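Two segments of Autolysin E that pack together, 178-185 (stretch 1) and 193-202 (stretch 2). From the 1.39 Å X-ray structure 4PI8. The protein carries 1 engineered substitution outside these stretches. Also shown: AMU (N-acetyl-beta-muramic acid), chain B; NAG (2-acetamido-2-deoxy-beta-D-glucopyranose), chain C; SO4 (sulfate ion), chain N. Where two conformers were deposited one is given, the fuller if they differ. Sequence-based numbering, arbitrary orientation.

Stretch 1 178-185: NLYQMRWN
Stretch 2, residues 193-202: QYASDIRWAD

A buried arginine reaches from a short helix into the carbonyl-lined bend of an irregular loop: Arg 183 (chi1 t, chi2 p, chi3 t, chi4 83°) covers more of this contact than any other residue. Its CA-to-CB bond points away, but the chain turns back so that NE donates to Asp 197 O (2.9 Å, near the guanidinium plane), while Ala 195 O lies over one face and NH2 stands 2.9 Å from Ser 196 O. Stretch 1 is helical from 179 to 184, N-capped by Asn 178 (chi1 p), whose OD1 accepts from Gln 181 N at 2.8 Å; Asn 185 ends it with positive phi (28/65). Stretch 2 is loop (Tyr 194 -72/-33, Ala 195 -148/158) through a type I turn, 197–200, then helix from 200. CA atoms pair Arg 183 with Gln 193 (5.0 Å) and Leu 179 with Ala 201 (5.5 Å), so the chains run in opposite directions. Tyr 194 N donates to Met 182 O (2.9 Å), in the last turn of the helix. Apolar packing completes the contact: Trp 200 (t, 88°) sets CH2 3.8 Å from Leu 179 CD2, small Ala 201 lets its CB approach Leu 179 CB to 3.8 Å, and Met 182 (m, t, p) places CE 3.6 Å from Tyr 194 CD2. Beyond, Tyr 194 O accepts from AMU N2 (2.8 Å).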

# COMPACT_ATOMS: atom_id res chain seq x y z
N ASN A 178 -1.13 7.87 6.56
CA ASN A 178 0.11 7.14 6.78
C ASN A 178 -0.15 5.67 6.75
O ASN A 178 -1.32 5.21 6.70
CB ASN A 178 0.82 7.65 8.02
CG ASN A 178 0.10 7.35 9.30
OD1 ASN A 178 -0.54 6.32 9.48
ND2 ASN A 178 0.28 8.28 10.27
N LEU A 179 0.92 4.86 6.71
CA LEU A 179 0.73 3.45 6.57
C LEU A 179 -0.09 2.80 7.68
O LEU A 179 -0.91 1.92 7.49
CB LEU A 179 2.07 2.69 6.41
CG LEU A 179 2.86 3.02 5.12
CD1 LEU A 179 4.28 2.52 5.29
CD2 LEU A 179 2.24 2.49 3.87
N TYR A 180 0.23 3.23 8.90
CA TYR A 180 -0.52 2.74 10.08
C TYR A 180 -2.04 2.95 9.92
O TYR A 180 -2.81 2.06 10.18
CB TYR A 180 -0.03 3.42 11.37
CG TYR A 180 -0.64 2.77 12.59
CD1 TYR A 180 -0.12 1.62 13.13
CD2 TYR A 180 -1.77 3.29 13.18
CE1 TYR A 180 -0.72 0.99 14.21
CE2 TYR A 180 -2.37 2.63 14.26
CZ TYR A 180 -1.83 1.51 14.76
OH TYR A 180 -2.47 0.85 15.83
N GLN A 181 -2.39 4.16 9.51
CA GLN A 181 -3.81 4.48 9.32
C GLN A 181 -4.42 3.70 8.18
O GLN A 181 -5.59 3.29 8.24
CB GLN A 181 -4.08 5.95 9.13
CG GLN A 181 -3.72 6.81 10.34
CD GLN A 181 -3.77 8.27 10.00
OE1 GLN A 181 -3.26 8.72 8.98
NE2 GLN A 181 -4.43 9.05 10.87
N MET A 182 -3.67 3.52 7.09
CA MET A 182 -4.17 2.73 5.95
C MET A 182 -4.43 1.31 6.39
O MET A 182 -5.39 0.66 5.90
CB MET A 182 -3.15 2.77 4.80
CG MET A 182 -3.07 4.12 4.13
SD MET A 182 -1.79 4.22 2.85
CE MET A 182 -2.57 3.25 1.55
N ARG A 183 -3.57 0.76 7.26
CA ARG A 183 -3.67 -0.61 7.66
C ARG A 183 -4.71 -0.87 8.78
O ARG A 183 -5.36 -1.91 8.78
CB ARG A 183 -2.30 -1.15 8.09
CG ARG A 183 -2.30 -2.57 8.58
CD ARG A 183 -2.82 -3.59 7.56
NE ARG A 183 -2.85 -4.96 8.10
CZ ARG A 183 -3.83 -5.46 8.84
NH1 ARG A 183 -4.83 -4.69 9.24
NH2 ARG A 183 -3.77 -6.73 9.22
N TRP A 184 -4.76 0.02 9.76
CA TRP A 184 -5.49 -0.24 10.99
C TRP A 184 -6.63 0.77 11.23
O TRP A 184 -7.35 0.63 12.22
CB TRP A 184 -4.54 -0.25 12.19
CG TRP A 184 -3.46 -1.28 12.13
CD1 TRP A 184 -2.14 -1.05 11.93
CD2 TRP A 184 -3.60 -2.69 12.31
NE1 TRP A 184 -1.49 -2.24 11.90
CE2 TRP A 184 -2.34 -3.27 12.14
CE3 TRP A 184 -4.69 -3.55 12.57
CZ2 TRP A 184 -2.13 -4.63 12.25
CZ3 TRP A 184 -4.46 -4.89 12.70
CH2 TRP A 184 -3.17 -5.42 12.51
N ASN A 185 -6.82 1.72 10.35
CA ASN A 185 -7.89 2.72 10.44
C ASN A 185 -8.35 3.02 11.84
O ASN A 185 -9.51 2.77 12.20
CB ASN A 185 -9.06 2.30 9.54
CG ASN A 185 -9.98 3.46 9.18
OD1 ASN A 185 -9.68 4.62 9.43
ND2 ASN A 185 -11.07 3.11 8.48
N GLN A 193 -9.64 -1.12 5.51
CA GLN A 193 -8.18 -1.39 5.75
C GLN A 193 -7.57 -1.95 4.50
O GLN A 193 -8.11 -2.77 3.78
CB GLN A 193 -8.05 -2.32 6.94
CG GLN A 193 -8.47 -1.57 8.19
CD GLN A 193 -8.43 -2.27 9.55
OE1 GLN A 193 -8.65 -1.58 10.53
NE2 GLN A 193 -8.24 -3.55 9.59
N TYR A 194 -6.32 -1.50 4.25
CA TYR A 194 -5.75 -1.75 2.91
C TYR A 194 -5.39 -3.17 2.70
O TYR A 194 -5.40 -3.65 1.55
CB TYR A 194 -4.53 -0.82 2.71
CG TYR A 194 -4.22 -0.59 1.21
CD1 TYR A 194 -3.51 -1.56 0.48
CD2 TYR A 194 -4.64 0.52 0.58
CE1 TYR A 194 -3.34 -1.39 -0.88
CE2 TYR A 194 -4.46 0.68 -0.81
CZ TYR A 194 -3.81 -0.29 -1.48
OH TYR A 194 -3.62 -0.07 -2.87
N ALA A 195 -4.97 -3.88 3.75
CA ALA A 195 -4.46 -5.21 3.60
C ALA A 195 -4.77 -6.06 4.80
O ALA A 195 -5.01 -5.50 5.88
CB ALA A 195 -2.96 -5.12 3.40
N SER A 196 -4.77 -7.40 4.61
CA SER A 196 -4.90 -8.33 5.74
C SER A 196 -3.62 -8.71 6.39
O SER A 196 -3.59 -9.08 7.54
CB SER A 196 -5.68 -9.56 5.31
OG SER A 196 -4.96 -10.33 4.36
N ASP A 197 -2.49 -8.61 5.66
CA ASP A 197 -1.20 -8.95 6.23
C ASP A 197 -0.92 -8.01 7.42
O ASP A 197 -0.79 -6.81 7.24
CB ASP A 197 -0.13 -8.82 5.13
CG ASP A 197 1.25 -9.13 5.61
OD1 ASP A 197 1.56 -9.44 6.76
OD2 ASP A 197 2.12 -8.97 4.69
N ILE A 198 -0.73 -8.58 8.61
CA ILE A 198 -0.45 -7.81 9.82
C ILE A 198 0.88 -7.05 9.79
O ILE A 198 1.08 -6.14 10.61
CB ILE A 198 -0.60 -8.61 11.12
CG1 ILE A 198 0.54 -9.65 11.28
CG2 ILE A 198 -2.01 -9.18 11.21
CD1 ILE A 198 0.43 -10.44 12.59
N ARG A 199 1.78 -7.50 8.88
CA ARG A 199 3.07 -6.81 8.67
C ARG A 199 3.18 -6.02 7.37
O ARG A 199 4.27 -5.54 6.98
CB ARG A 199 4.22 -7.83 8.78
CG ARG A 199 4.39 -8.30 10.24
CD ARG A 199 5.75 -8.92 10.55
NE ARG A 199 6.83 -7.93 10.45
CZ ARG A 199 7.14 -7.03 11.39
NH1 ARG A 199 6.47 -6.95 12.55
NH2 ARG A 199 8.15 -6.19 11.17
N TRP A 200 2.03 -5.77 6.72
CA TRP A 200 1.99 -4.96 5.49
C TRP A 200 2.69 -3.65 5.66
O TRP A 200 3.51 -3.22 4.78
CB TRP A 200 0.54 -4.72 5.08
CG TRP A 200 0.27 -3.85 3.91
CD1 TRP A 200 0.20 -4.24 2.59
CD2 TRP A 200 -0.03 -2.44 3.92
NE1 TRP A 200 -0.10 -3.17 1.80
CE2 TRP A 200 -0.30 -2.05 2.57
CE3 TRP A 200 -0.15 -1.46 4.92
CZ2 TRP A 200 -0.60 -0.76 2.22
CZ3 TRP A 200 -0.48 -0.19 4.58
CH2 TRP A 200 -0.72 0.16 3.24
N ALA A 201 2.39 -2.88 6.70
CA ALA A 201 3.02 -1.56 6.87
C ALA A 201 4.49 -1.68 7.12
O ALA A 201 5.30 -0.85 6.64
CB ALA A 201 2.32 -0.79 7.96
N ASP A 202 4.90 -2.67 7.90
CA ASP A 202 6.33 -2.81 8.18
C ASP A 202 7.10 -3.11 6.91
O ASP A 202 8.22 -2.60 6.76
CB ASP A 202 6.52 -3.97 9.17
CG ASP A 202 5.75 -3.75 10.42
OD1 ASP A 202 6.18 -2.93 11.24
OD2 ASP A 202 4.66 -4.30 10.55
C1 AMU B . -7.48 -6.19 0.91
C2 AMU B . -8.34 -5.18 0.22
C3 AMU B . -9.42 -4.65 1.18
C4 AMU B . -10.18 -5.86 1.77
C5 AMU B . -9.21 -6.88 2.28
C6 AMU B . -9.92 -8.12 2.83
C7 AMU B . -7.76 -3.37 -1.40
C8 AMU B . -6.90 -2.14 -1.60
C9 AMU B . -10.14 -2.37 0.90
C10 AMU B . -10.49 -1.50 -0.24
C11 AMU B . -10.99 -2.06 2.13
O1 AMU B . -6.51 -6.73 0.03
O3 AMU B . -10.31 -3.74 0.54
O4 AMU B . -11.01 -5.31 2.80
O5 AMU B . -8.33 -7.29 1.25
O6 AMU B . -9.04 -9.02 3.50
O7 AMU B . -8.49 -3.78 -2.29
O10 AMU B . -9.96 -0.36 -0.36
O11 AMU B . -11.39 -1.92 -1.08
N2 AMU B . -7.56 -4.01 -0.26
C1 NAG C . -12.36 -5.74 2.75
C2 NAG C . -12.97 -5.13 4.01
C3 NAG C . -14.46 -5.51 4.07
C4 NAG C . -15.08 -5.12 2.77
C5 NAG C . -14.34 -5.68 1.56
C6 NAG C . -14.90 -5.05 0.32
C7 NAG C . -11.57 -4.60 6.01
C8 NAG C . -10.99 -5.13 7.27
N2 NAG C . -12.29 -5.45 5.27
O3 NAG C . -15.07 -4.79 5.13
O4 NAG C . -16.40 -5.67 2.71
O5 NAG C . -12.99 -5.24 1.60
O6 NAG C . -14.26 -5.78 -0.74
O7 NAG C . -11.40 -3.42 5.66
S SO4 N . -3.54 -8.48 1.42
O1 SO4 N . -2.94 -7.53 0.44
O2 SO4 N . -4.89 -8.09 1.69
O3 SO4 N . -2.61 -8.65 2.58
O4 SO4 N . -3.68 -9.84 0.75